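Local coordinates for uncharacterized protein Rv2277c (Mycobacterium tuberculosis, PDB 5VUG), which is uncharacterised, with a TIM-barrel domain of the glycerophosphodiester phosphodiesterase family, and probably hydrolyses phosphodiesters, at residues A[114-119]-A[148-153]; A[121-126]-A[199-204]; A[86-91]-A[95-100]; A[55-58]-A[64-67]. One frame throughout, in Å; residues are numbered along the deposited sequence.

Contact 1: A[114-119]-A[148-153]; sequences GATPPD and AGRSIV. With CA (calcium ion), chain B.
Arg150 CG lies between the backbone N and the carbonyl carbon (chi1 66°), and the chain then runs extended to NE, which brings the guanidinium to Thr116. Thr116 has its OG1 in the equivalent position (chi1 60°), turned toward the incoming guanidinium. The two groups meet through Arg150 NH1, which donates to Thr116 OG1 at 3.0 Å. The bond is fairly straight, with an N-H...O angle of 158°, and OG1 lies in the guanidinium plane.

The backbone of the two prolines covers part of one guanidinium face. Pro117 O stands above that face, 3.2 Å from Arg150 NH1, at an angle too poor for a hydrogen bond. Farther back, Pro118 O touches Arg150 CD at 3.3 Å. Main-chain oxygens outside the two segments share the polar groups: NH1 also donates to Met120 O, and Thr116 OG1 is bonded to Ile113 O. Several acceptors thus fix the rotation of the guanidinium.

At the end of 114-119, Asp119 O binds a calcium ion at 2.3 Å, together with two waters.

The contact joins the alpha-beta loop between helix 109-114 and strand 121-125 to the turn leading into strand 151-154. Both lie at the N-terminal ends of parallel barrel strands, as does the calcium. Thr116 packs on Ile31 of helix 28-36 and on Leu122. The backbone of Arg150 bonds to Leu122 of the neighbouring strand.

Contact 2: A[121-126]-A[199-204]; sequences TLFLDL and GKWAGF
The TIM-barrel core of this glycerophosphodiester phosphodiesterase-family domain holds this contact. Strands 121-125 and 201-205 both belong to the curled sheet but are not paired with each other. Their backbones stay well apart: the nearest CA atoms, of Phe123 and Trp201, are 9.9 Å from each other. Two aromatic side chains span the gap, and both residues are buried.

The pair is a T-shaped (edge-to-face) stack. Phe123 presents its edge to one face of the Trp201 indole. The ring planes stand at 88°, and the centroid of the Phe123 ring is 5.1 Å from that of the six-membered ring of Trp201. In both residues CG is anti to the carbonyl carbon, with chi1 of -62° for Phe123 and -87° for Trp201. These torsions carry the rings away from their own strands and into the space between them. The interaction is apolar.

Ile152 of strand 151-154 touches both rings, and Trp43 of strand 41-48 packs on Phe123. Phe123 is therefore flanked by residues of the two strands next to its own. Its side chain also lies about 8 Å from a bound calcium ion and about 9 Å from a bound glycerol.

Two atoms of the phenyl edge do the touching. Phe123 CZ meets Trp201 CZ2 at 3.8 Å, while Phe123 CE1 sits over the centre of the indole, 3.8 Å from Trp201 CE2.

Contact 3: A[86-91]-A[95-100]; sequences GWNFTT and EGHPYR
Arg100 lies flat on the indole of Trp87, with the planes 17° apart. Its CZ is 3.9 Å from the centroid of the Trp87 five-membered ring, a cation-pi contact. Arg100 CD sits over the six-membered ring as a CH-pi partner. The other face of the guanidinium is covered by the His97 ring.

Hydrogen bonds set the rotation of the group in its plane. Arg100 NE donates to Trp87 O at 2.7 Å, with an N-H...O angle of 166°. Arg100 NH2 donates to Asn88 OD1 at 3.0 Å, and more weakly to Trp87 O. Asn88 is positioned in turn by ND2, which bonds to Thr64 O.

Farther along, the edge of Tyr99 points at the face of Phe89 in an offset edge-to-face pair, with Phe89 CD2 3.7 Å from Tyr99 CD2. Water 3 donates to Gly86 O and Phe89 O and accepts from Tyr99 N. Type I turns at 86-89 and 97-100 shape the segments, both in the surface loop between helices 77-80 and 109-114.

With aromatic rings on both faces and acceptors at its edge, the Arg100 guanidinium is held in orientation, across and within its plane. The carbonyl oxygens and indole face probably ease its charge.

Contact 4: A[55-58]-A[64-67]; sequences VLYR and TLTD
One hydrogen bond joins the segments. The backbone N of Leu65 donates to Tyr57 OH at 3.2 Å, with a bent N-H...O angle of 138°. The stronger partner of the phenol oxygen is Asp61 O, in the loop that connects the two segments. Both bonds tie the far end of the tyrosine to the backbone of the chain that follows it. Tyr57 reaches across because its CG is anti to the backbone N (chi1 -166°).

The apolar contacts lie along the same ring. Tyr57 CE1 touches Thr66 CG2 at 3.8 Å and Leu65 CB at 4.0 Å. Thr66 turns its methyl to the ring, while its OG1 is bonded to Leu62 O and Gly68 N. Val72, in a loop further along the chain, also packs on Tyr57.

The charged group makes a lighter contact. The Arg58 chain bends at chi2 and chi3, and this brings NH2 to 4.0 Å from Leu65 CD1. Its main polar partner is Glu25, which forms a salt bridge with NE and also packs on Leu65.

Strand 54-56 forms a hairpin with barrel strand 41-48, and the loop after it folds back onto Tyr57. The side chain of Arg58, which is also close to Arg17, lies about 6 Å from a bound glycerol, consistent with a place at the rim of the family's substrate pocket.

Along the chain, contact 4 closes first and contact 3 follows. Contacts 1 and 2 come later, and their segments alternate. Contacts 1 and 2 have centres 12 Å apart and share the barrel sheet: strand 151-154 is the parallel neighbour of 121-125, and Ile152 packs on Phe123. Contact 4 reaches the same sheet through strand 54-56, with its centre 21 Å from each of them. Contact 3 lies at the surface, 23 Å from the chain centre and off the sheet. It touches contact 4, where Trp87 packs on Asp67. Contact 2 lies in the interior, contact 1 at the end where the strands begin, and contacts 4 and 3 lead out through the loops after strand 54-56.

Contact 1: A[114-119]-A[148-153]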
loop_
_atom_site.group_PDB
_atom_site.type_symbol
_atom_site.label_atom_id
_atom_site.label_comp_id
_atom_site.label_asym_id
_atom_site.label_seq_id
_atom_site.Cartn_x
_atom_site.Cartn_y
_atom_site.Cartn_z
ATOM N N GLY A 114 29.390 -18.591 -21.535
ATOM C CA GLY A 114 30.762 -18.632 -22.011
ATOM C C GLY A 114 31.387 -17.268 -22.234
ATOM O O GLY A 114 32.622 -17.156 -22.231
ATOM N N ALA A 115 30.566 -16.234 -22.434
ATOM C CA ALA A 115 31.055 -14.875 -22.629
ATOM C C ALA A 115 31.296 -14.153 -21.315
ATOM O O ALA A 115 31.619 -12.962 -21.330
ATOM C CB ALA A 115 30.068 -14.063 -23.476
ATOM N N THR A 116 31.141 -14.839 -20.182
ATOM C CA THR A 116 31.388 -14.208 -18.902
ATOM C C THR A 116 32.538 -14.911 -18.194
ATOM O O THR A 116 32.762 -16.114 -18.395
ATOM C CB THR A 116 30.147 -14.219 -17.995
ATOM O OG1 THR A 116 29.734 -15.566 -17.753
ATOM C CG2 THR A 116 29.007 -13.447 -18.632
ATOM N N PRO A 117 33.290 -14.188 -17.373
ATOM C CA PRO A 117 34.444 -14.785 -16.691
ATOM C C PRO A 117 33.999 -15.697 -15.560
ATOM O O PRO A 117 32.851 -15.614 -15.092
ATOM C CB PRO A 117 35.208 -13.563 -16.161
ATOM C CG PRO A 117 34.180 -12.504 -16.042
ATOM C CD PRO A 117 33.205 -12.736 -17.161
ATOM N N PRO A 118 34.887 -16.583 -15.090
ATOM C CA PRO A 118 34.456 -17.639 -14.159
ATOM C C PRO A 118 34.021 -17.123 -12.804
ATOM O O PRO A 118 33.294 -17.830 -12.092
ATOM C CB PRO A 118 35.699 -18.532 -14.041
ATOM C CG PRO A 118 36.846 -17.629 -14.431
ATOM C CD PRO A 118 36.294 -16.744 -15.496
ATOM N N ASP A 119 34.434 -15.916 -12.427
ATOM C CA ASP A 119 34.048 -15.333 -11.154
ATOM C C ASP A 119 32.698 -14.630 -11.199
ATOM O O ASP A 119 32.211 -14.204 -10.151
ATOM C CB ASP A 119 35.061 -14.256 -10.796
ATOM C CG ASP A 119 35.160 -13.211 -11.875
ATOM O OD1 ASP A 119 35.810 -13.484 -12.905
ATOM O OD2 ASP A 119 34.529 -12.144 -11.725
ATOM N N ALA A 148 25.905 -23.605 -12.502
ATOM C CA ALA A 148 24.856 -23.506 -11.491
ATOM C C ALA A 148 25.366 -22.843 -10.217
ATOM O O ALA A 148 24.610 -22.140 -9.542
ATOM C CB ALA A 148 24.248 -24.880 -11.193
ATOM N N GLY A 149 26.644 -23.037 -9.885
ATOM C CA GLY A 149 27.196 -22.493 -8.662
ATOM C C GLY A 149 27.381 -20.994 -8.662
ATOM O O GLY A 149 27.576 -20.417 -7.586
ATOM N N ARG A 150 27.324 -20.351 -9.827
ATOM C CA ARG A 150 27.464 -18.902 -9.903
ATOM C C ARG A 150 26.228 -18.235 -10.488
ATOM O O ARG A 150 26.285 -17.055 -10.848
ATOM C CB ARG A 150 28.728 -18.489 -10.666
ATOM C CG ARG A 150 28.731 -18.844 -12.149
ATOM C CD ARG A 150 30.067 -18.401 -12.750
ATOM N NE ARG A 150 30.267 -18.821 -14.135
ATOM C CZ ARG A 150 30.165 -18.005 -15.184
ATOM N NH1 ARG A 150 29.849 -16.726 -15.011
ATOM N NH2 ARG A 150 30.378 -18.467 -16.409
ATOM N N SER A 151 25.104 -18.950 -10.565
ATOM C CA SER A 151 23.887 -18.422 -11.171
ATOM C C SER A 151 22.750 -18.386 -10.154
ATOM O O SER A 151 22.580 -19.325 -9.361
ATOM C CB SER A 151 23.474 -19.263 -12.395
ATOM O OG SER A 151 24.505 -19.273 -13.370
ATOM N N ILE A 152 21.971 -17.302 -10.191
ATOM C CA ILE A 152 20.825 -17.084 -9.307
ATOM C C ILE A 152 19.592 -16.944 -10.190
ATOM O O ILE A 152 19.536 -16.048 -11.038
ATOM C CB ILE A 152 21.014 -15.816 -8.457
ATOM C CG1 ILE A 152 22.301 -15.894 -7.622
ATOM C CG2 ILE A 152 19.779 -15.549 -7.574
ATOM C CD1 ILE A 152 22.301 -16.996 -6.581
ATOM N N VAL A 153 18.606 -17.817 -9.998
ATOM C CA VAL A 153 17.369 -17.752 -10.770
ATOM C C VAL A 153 16.410 -16.777 -10.104
ATOM O O VAL A 153 16.115 -16.900 -8.909
ATOM C CB VAL A 153 16.734 -19.142 -10.910
ATOM C CG1 VAL A 153 15.384 -19.032 -11.614
ATOM C CG2 VAL A 153 17.695 -20.072 -11.681
HETATM CA CA CA B . 31.374 -13.351 -8.171
HETATM O O HOH W 1 33.336 -11.929 -8.635
HETATM O O HOH W 2 30.255 -11.648 -9.393
#

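Contact 2: A[121-126]-A[199-204]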
loop_
_atom_site.group_PDB
_atom_site.type_symbol
_atom_site.label_atom_id
_atom_site.label_comp_id
_atom_site.label_asym_id
_atom_site.label_seq_id
_atom_site.Cartn_x
_atom_site.Cartn_y
_atom_site.Cartn_z
ATOM N N THR A 121 28.922 -13.563 -11.134
ATOM C CA THR A 121 27.600 -14.017 -10.743
ATOM C C THR A 121 26.612 -13.648 -11.837
ATOM O O THR A 121 26.613 -12.513 -12.336
ATOM C CB THR A 121 27.201 -13.356 -9.424
ATOM O OG1 THR A 121 28.212 -13.615 -8.436
ATOM C CG2 THR A 121 25.861 -13.907 -8.940
ATOM N N LEU A 122 25.786 -14.614 -12.221
ATOM C CA LEU A 122 24.739 -14.427 -13.219
ATOM C C LEU A 122 23.393 -14.436 -12.510
ATOM O O LEU A 122 23.113 -15.333 -11.707
ATOM C CB LEU A 122 24.768 -15.574 -14.230
ATOM C CG LEU A 122 26.133 -15.882 -14.850
ATOM C CD1 LEU A 122 26.025 -17.034 -15.827
ATOM C CD2 LEU A 122 26.700 -14.631 -15.526
ATOM N N PHE A 123 22.564 -13.452 -12.811
ATOM C CA PHE A 123 21.182 -13.417 -12.358
ATOM C C PHE A 123 20.322 -13.673 -13.583
ATOM O O PHE A 123 20.381 -12.910 -14.551
ATOM C CB PHE A 123 20.864 -12.064 -11.718
ATOM C CG PHE A 123 21.700 -11.782 -10.504
ATOM C CD1 PHE A 123 21.288 -12.214 -9.242
ATOM C CD2 PHE A 123 22.938 -11.163 -10.629
ATOM C CE1 PHE A 123 22.071 -11.974 -8.118
ATOM C CE2 PHE A 123 23.728 -10.926 -9.512
ATOM C CZ PHE A 123 23.298 -11.336 -8.253
ATOM N N LEU A 124 19.581 -14.777 -13.565
ATOM C CA LEU A 124 18.836 -15.238 -14.729
ATOM C C LEU A 124 17.361 -15.011 -14.448
ATOM O O LEU A 124 16.772 -15.698 -13.606
ATOM C CB LEU A 124 19.115 -16.717 -14.975
ATOM C CG LEU A 124 20.596 -17.062 -15.163
ATOM C CD1 LEU A 124 20.764 -18.558 -15.464
ATOM C CD2 LEU A 124 21.223 -16.204 -16.253
ATOM N N ASP A 125 16.771 -14.053 -15.155
ATOM C CA ASP A 125 15.373 -13.682 -14.963
ATOM C C ASP A 125 14.524 -14.532 -15.905
ATOM O O ASP A 125 14.626 -14.413 -17.130
ATOM C CB ASP A 125 15.179 -12.193 -15.243
ATOM C CG ASP A 125 13.739 -11.732 -15.016
ATOM O OD1 ASP A 125 12.977 -12.427 -14.303
ATOM O OD2 ASP A 125 13.362 -10.672 -15.560
ATOM N N LEU A 126 13.708 -15.406 -15.332
ATOM C CA LEU A 126 12.900 -16.335 -16.115
ATOM C C LEU A 126 11.439 -15.900 -16.163
ATOM O O LEU A 126 10.854 -15.584 -15.127
ATOM C CB LEU A 126 13.000 -17.742 -15.523
ATOM C CG LEU A 126 14.136 -18.676 -15.961
ATOM C CD1 LEU A 126 15.515 -18.074 -15.780
ATOM C CD2 LEU A 126 14.025 -20.010 -15.233
ATOM N N GLY A 199 20.319 -16.922 3.544
ATOM C CA GLY A 199 21.202 -17.097 2.416
ATOM C C GLY A 199 20.670 -16.630 1.077
ATOM O O GLY A 199 21.430 -16.631 0.099
ATOM N N LYS A 200 19.410 -16.209 0.993
ATOM C CA LYS A 200 18.780 -15.943 -0.297
ATOM C C LYS A 200 19.047 -14.523 -0.771
ATOM O O LYS A 200 19.170 -13.590 0.031
ATOM C CB LYS A 200 17.265 -16.125 -0.195
ATOM C CG LYS A 200 16.834 -17.526 0.114
ATOM C CD LYS A 200 16.233 -18.133 -1.106
ATOM C CE LYS A 200 15.846 -19.570 -0.886
ATOM N NZ LYS A 200 15.907 -20.294 -2.181
ATOM N N TRP A 201 19.107 -14.366 -2.094
ATOM C CA TRP A 201 19.018 -13.051 -2.717
ATOM C C TRP A 201 17.570 -12.577 -2.742
ATOM O O TRP A 201 16.642 -13.363 -2.969
ATOM C CB TRP A 201 19.516 -13.107 -4.165
ATOM C CG TRP A 201 20.990 -12.922 -4.316
ATOM C CD1 TRP A 201 21.925 -13.902 -4.464
ATOM C CD2 TRP A 201 21.703 -11.679 -4.329
ATOM N NE1 TRP A 201 23.183 -13.348 -4.563
ATOM C CE2 TRP A 201 23.072 -11.984 -4.488
ATOM C CE3 TRP A 201 21.318 -10.331 -4.218
ATOM C CZ2 TRP A 201 24.060 -10.996 -4.542
ATOM C CZ3 TRP A 201 22.306 -9.348 -4.265
ATOM C CH2 TRP A 201 23.659 -9.686 -4.425
ATOM N N ALA A 202 17.384 -11.279 -2.523
ATOM C CA ALA A 202 16.101 -10.620 -2.717
ATOM C C ALA A 202 16.361 -9.301 -3.423
ATOM O O ALA A 202 17.438 -8.721 -3.280
ATOM C CB ALA A 202 15.405 -10.337 -1.383
ATOM N N GLY A 203 15.376 -8.830 -4.192
ATOM C CA GLY A 203 15.520 -7.571 -4.899
ATOM C C GLY A 203 14.202 -6.837 -5.038
ATOM O O GLY A 203 13.127 -7.434 -4.984
ATOM N N PHE A 204 14.298 -5.515 -5.195
ATOM C CA PHE A 204 13.115 -4.700 -5.435
ATOM C C PHE A 204 13.580 -3.329 -5.887
ATOM O O PHE A 204 14.680 -2.903 -5.532
ATOM C CB PHE A 204 12.246 -4.553 -4.177
ATOM C CG PHE A 204 10.782 -4.416 -4.473
ATOM C CD1 PHE A 204 10.018 -5.530 -4.780
ATOM C CD2 PHE A 204 10.165 -3.176 -4.432
ATOM C CE1 PHE A 204 8.661 -5.408 -5.050
ATOM C CE2 PHE A 204 8.805 -3.046 -4.701
ATOM C CZ PHE A 204 8.056 -4.168 -5.010
#

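Contact 3: A[86-91]-A[95-100]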
loop_
_atom_site.group_PDB
_atom_site.type_symbol
_atom_site.label_atom_id
_atom_site.label_comp_id
_atom_site.label_asym_id
_atom_site.label_seq_id
_atom_site.Cartn_x
_atom_site.Cartn_y
_atom_site.Cartn_z
ATOM N N GLY A 86 19.618 -6.387 -32.375
ATOM C CA GLY A 86 19.925 -4.973 -32.367
ATOM C C GLY A 86 19.057 -4.169 -33.305
ATOM O O GLY A 86 19.338 -2.987 -33.538
ATOM N N TRP A 87 17.997 -4.777 -33.838
ATOM C CA TRP A 87 17.235 -4.181 -34.933
ATOM C C TRP A 87 16.677 -2.814 -34.567
ATOM O O TRP A 87 16.626 -1.912 -35.415
ATOM C CB TRP A 87 16.082 -5.107 -35.289
ATOM C CG TRP A 87 15.364 -4.748 -36.546
ATOM C CD1 TRP A 87 14.119 -4.186 -36.659
ATOM C CD2 TRP A 87 15.832 -4.959 -37.877
ATOM N NE1 TRP A 87 13.790 -4.030 -37.984
ATOM C CE2 TRP A 87 14.826 -4.496 -38.752
ATOM C CE3 TRP A 87 17.005 -5.492 -38.417
ATOM C CZ2 TRP A 87 14.959 -4.559 -40.130
ATOM C CZ3 TRP A 87 17.133 -5.548 -39.788
ATOM C CH2 TRP A 87 16.119 -5.080 -40.628
ATOM N N ASN A 88 16.244 -2.642 -33.316
ATOM C CA ASN A 88 15.566 -1.427 -32.878
ATOM C C ASN A 88 16.365 -0.615 -31.868
ATOM O O ASN A 88 15.845 0.369 -31.323
ATOM C CB ASN A 88 14.180 -1.772 -32.335
ATOM C CG ASN A 88 13.229 -2.185 -33.438
ATOM O OD1 ASN A 88 13.315 -1.671 -34.565
ATOM N ND2 ASN A 88 12.326 -3.126 -33.141
ATOM N N PHE A 89 17.614 -0.988 -31.612
ATOM C CA PHE A 89 18.430 -0.246 -30.662
ATOM C C PHE A 89 18.712 1.155 -31.194
ATOM O O PHE A 89 19.066 1.334 -32.366
ATOM C CB PHE A 89 19.748 -0.985 -30.421
ATOM C CG PHE A 89 20.669 -0.283 -29.452
ATOM C CD1 PHE A 89 20.610 -0.560 -28.095
ATOM C CD2 PHE A 89 21.594 0.650 -29.898
ATOM C CE1 PHE A 89 21.451 0.078 -27.203
ATOM C CE2 PHE A 89 22.431 1.289 -29.010
ATOM C CZ PHE A 89 22.366 1.002 -27.662
ATOM N N THR A 90 18.552 2.157 -30.341
ATOM C CA THR A 90 18.962 3.508 -30.692
ATOM C C THR A 90 19.892 4.058 -29.622
ATOM O O THR A 90 19.784 3.709 -28.442
ATOM C CB THR A 90 17.768 4.466 -30.901
ATOM O OG1 THR A 90 17.052 4.624 -29.673
ATOM C CG2 THR A 90 16.824 3.933 -31.970
ATOM N N THR A 91 20.837 4.912 -30.064
ATOM C CA THR A 91 21.711 5.704 -29.210
ATOM C C THR A 91 21.133 7.104 -29.097
ATOM O O THR A 91 20.806 7.712 -30.130
ATOM C CB THR A 91 23.102 5.785 -29.831
ATOM O OG1 THR A 91 23.698 4.483 -29.862
ATOM C CG2 THR A 91 23.993 6.725 -29.031
ATOM N N GLU A 95 20.717 9.559 -34.721
ATOM C CA GLU A 95 19.610 9.111 -35.547
ATOM C C GLU A 95 19.929 7.759 -36.173
ATOM O O GLU A 95 21.090 7.423 -36.423
ATOM C CB GLU A 95 19.319 10.134 -36.646
ATOM C CG GLU A 95 19.076 11.541 -36.121
ATOM C CD GLU A 95 17.847 11.632 -35.234
ATOM O OE1 GLU A 95 16.725 11.718 -35.776
ATOM O OE2 GLU A 95 18.003 11.609 -33.994
ATOM N N GLY A 96 18.883 6.983 -36.416
ATOM C CA GLY A 96 19.035 5.695 -37.053
ATOM C C GLY A 96 19.170 4.554 -36.066
ATOM O O GLY A 96 19.058 4.703 -34.845
ATOM N N HIS A 97 19.419 3.375 -36.631
ATOM C CA HIS A 97 19.537 2.131 -35.874
ATOM C C HIS A 97 20.902 1.532 -36.188
ATOM O O HIS A 97 21.055 0.771 -37.158
ATOM C CB HIS A 97 18.392 1.182 -36.221
ATOM C CG HIS A 97 17.038 1.729 -35.886
ATOM N ND1 HIS A 97 16.233 2.349 -36.819
ATOM C CD2 HIS A 97 16.354 1.765 -34.719
ATOM C CE1 HIS A 97 15.107 2.733 -36.243
ATOM N NE2 HIS A 97 15.154 2.389 -34.968
ATOM N N PRO A 98 21.926 1.852 -35.395
ATOM C CA PRO A 98 23.303 1.515 -35.799
ATOM C C PRO A 98 23.591 0.028 -35.898
ATOM O O PRO A 98 24.586 -0.348 -36.531
ATOM C CB PRO A 98 24.166 2.198 -34.729
ATOM C CG PRO A 98 23.256 2.359 -33.547
ATOM C CD PRO A 98 21.881 2.596 -34.124
ATOM N N TYR A 99 22.772 -0.837 -35.302
ATOM C CA TYR A 99 23.034 -2.268 -35.367
ATOM C C TYR A 99 22.217 -2.995 -36.430
ATOM O O TYR A 99 22.339 -4.217 -36.554
ATOM C CB TYR A 99 22.906 -2.922 -33.980
ATOM C CG TYR A 99 23.953 -2.400 -33.024
ATOM C CD1 TYR A 99 25.239 -2.913 -33.035
ATOM C CD2 TYR A 99 23.665 -1.365 -32.135
ATOM C CE1 TYR A 99 26.213 -2.422 -32.177
ATOM C CE2 TYR A 99 24.630 -0.871 -31.274
ATOM C CZ TYR A 99 25.904 -1.405 -31.296
ATOM O OH TYR A 99 26.880 -0.916 -30.447
ATOM N N ARG A 100 21.409 -2.281 -37.217
ATOM C CA ARG A 100 20.793 -2.925 -38.375
ATOM C C ARG A 100 21.836 -3.337 -39.402
ATOM O O ARG A 100 21.616 -4.289 -40.158
ATOM C CB ARG A 100 19.766 -2.007 -39.025
ATOM C CG ARG A 100 18.555 -1.851 -38.177
ATOM C CD ARG A 100 17.333 -1.452 -38.962
ATOM N NE ARG A 100 16.250 -1.293 -38.009
ATOM C CZ ARG A 100 15.094 -0.699 -38.249
ATOM N NH1 ARG A 100 14.832 -0.180 -39.449
ATOM N NH2 ARG A 100 14.202 -0.628 -37.275
HETATM O O HOH W 3 20.263 -0.477 -34.014
#

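Contact 4: A[55-58]-A[64-67]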
loop_
_atom_site.group_PDB
_atom_site.type_symbol
_atom_site.label_atom_id
_atom_site.label_comp_id
_atom_site.label_asym_id
_atom_site.label_seq_id
_atom_site.Cartn_x
_atom_site.Cartn_y
_atom_site.Cartn_z
ATOM N N VAL A 55 17.546 -19.283 -24.604
ATOM C CA VAL A 55 18.131 -18.141 -25.304
ATOM C C VAL A 55 17.867 -16.891 -24.466
ATOM O O VAL A 55 17.048 -16.894 -23.543
ATOM C CB VAL A 55 17.569 -17.968 -26.741
ATOM C CG1 VAL A 55 17.859 -19.203 -27.601
ATOM C CG2 VAL A 55 16.063 -17.661 -26.719
ATOM N N LEU A 56 18.578 -15.810 -24.780
ATOM C CA LEU A 56 18.396 -14.545 -24.069
ATOM C C LEU A 56 17.438 -13.663 -24.859
ATOM O O LEU A 56 17.715 -13.314 -26.010
ATOM C CB LEU A 56 19.719 -13.807 -23.859
ATOM C CG LEU A 56 20.829 -14.544 -23.109
ATOM C CD1 LEU A 56 21.911 -13.542 -22.719
ATOM C CD2 LEU A 56 20.277 -15.270 -21.866
ATOM N N TYR A 57 16.310 -13.311 -24.240
ATOM C CA TYR A 57 15.329 -12.425 -24.856
ATOM C C TYR A 57 14.331 -12.007 -23.786
ATOM O O TYR A 57 13.849 -12.850 -23.024
ATOM C CB TYR A 57 14.616 -13.079 -26.057
ATOM C CG TYR A 57 13.872 -12.046 -26.864
ATOM C CD1 TYR A 57 14.567 -11.111 -27.632
ATOM C CD2 TYR A 57 12.487 -11.965 -26.824
ATOM C CE1 TYR A 57 13.899 -10.143 -28.358
ATOM C CE2 TYR A 57 11.811 -10.988 -27.549
ATOM C CZ TYR A 57 12.534 -10.076 -28.306
ATOM O OH TYR A 57 11.918 -9.075 -29.021
ATOM N N ARG A 58 14.056 -10.708 -23.688
ATOM C CA ARG A 58 13.181 -10.185 -22.634
ATOM C C ARG A 58 11.719 -9.994 -23.058
ATOM O O ARG A 58 10.812 -10.429 -22.332
ATOM C CB ARG A 58 13.780 -8.914 -22.016
ATOM C CG ARG A 58 12.912 -8.200 -20.997
ATOM C CD ARG A 58 12.146 -7.025 -21.568
ATOM N NE ARG A 58 12.962 -6.072 -22.328
ATOM C CZ ARG A 58 12.428 -5.048 -22.993
ATOM N NH1 ARG A 58 11.113 -4.868 -22.959
ATOM N NH2 ARG A 58 13.185 -4.215 -23.687
ATOM N N THR A 64 9.611 -6.806 -30.890
ATOM C CA THR A 64 9.979 -5.638 -30.097
ATOM C C THR A 64 11.433 -5.245 -30.328
ATOM O O THR A 64 11.754 -4.054 -30.425
ATOM C CB THR A 64 9.687 -5.899 -28.617
ATOM O OG1 THR A 64 8.284 -6.140 -28.458
ATOM C CG2 THR A 64 10.091 -4.700 -27.762
ATOM N N LEU A 65 12.323 -6.231 -30.461
ATOM C CA LEU A 65 13.750 -5.947 -30.572
ATOM C C LEU A 65 14.441 -6.593 -31.770
ATOM O O LEU A 65 15.656 -6.417 -31.924
ATOM C CB LEU A 65 14.480 -6.344 -29.281
ATOM C CG LEU A 65 13.967 -5.675 -28.004
ATOM C CD1 LEU A 65 14.620 -6.331 -26.777
ATOM C CD2 LEU A 65 14.249 -4.177 -28.025
ATOM N N THR A 66 13.725 -7.339 -32.612
ATOM C CA THR A 66 14.362 -8.050 -33.721
ATOM C C THR A 66 13.617 -7.786 -35.024
ATOM O O THR A 66 12.571 -7.122 -35.061
ATOM C CB THR A 66 14.455 -9.572 -33.491
ATOM O OG1 THR A 66 13.209 -10.192 -33.829
ATOM C CG2 THR A 66 14.831 -9.930 -32.034
ATOM N N ASP A 67 14.167 -8.343 -36.105
ATOM C CA ASP A 67 13.533 -8.306 -37.411
ATOM C C ASP A 67 12.548 -9.449 -37.636
ATOM O O ASP A 67 12.019 -9.580 -38.742
ATOM C CB ASP A 67 14.585 -8.251 -38.525
ATOM C CG ASP A 67 15.647 -9.337 -38.401
ATOM O OD1 ASP A 67 15.981 -9.747 -37.276
ATOM O OD2 ASP A 67 16.153 -9.781 -39.448
#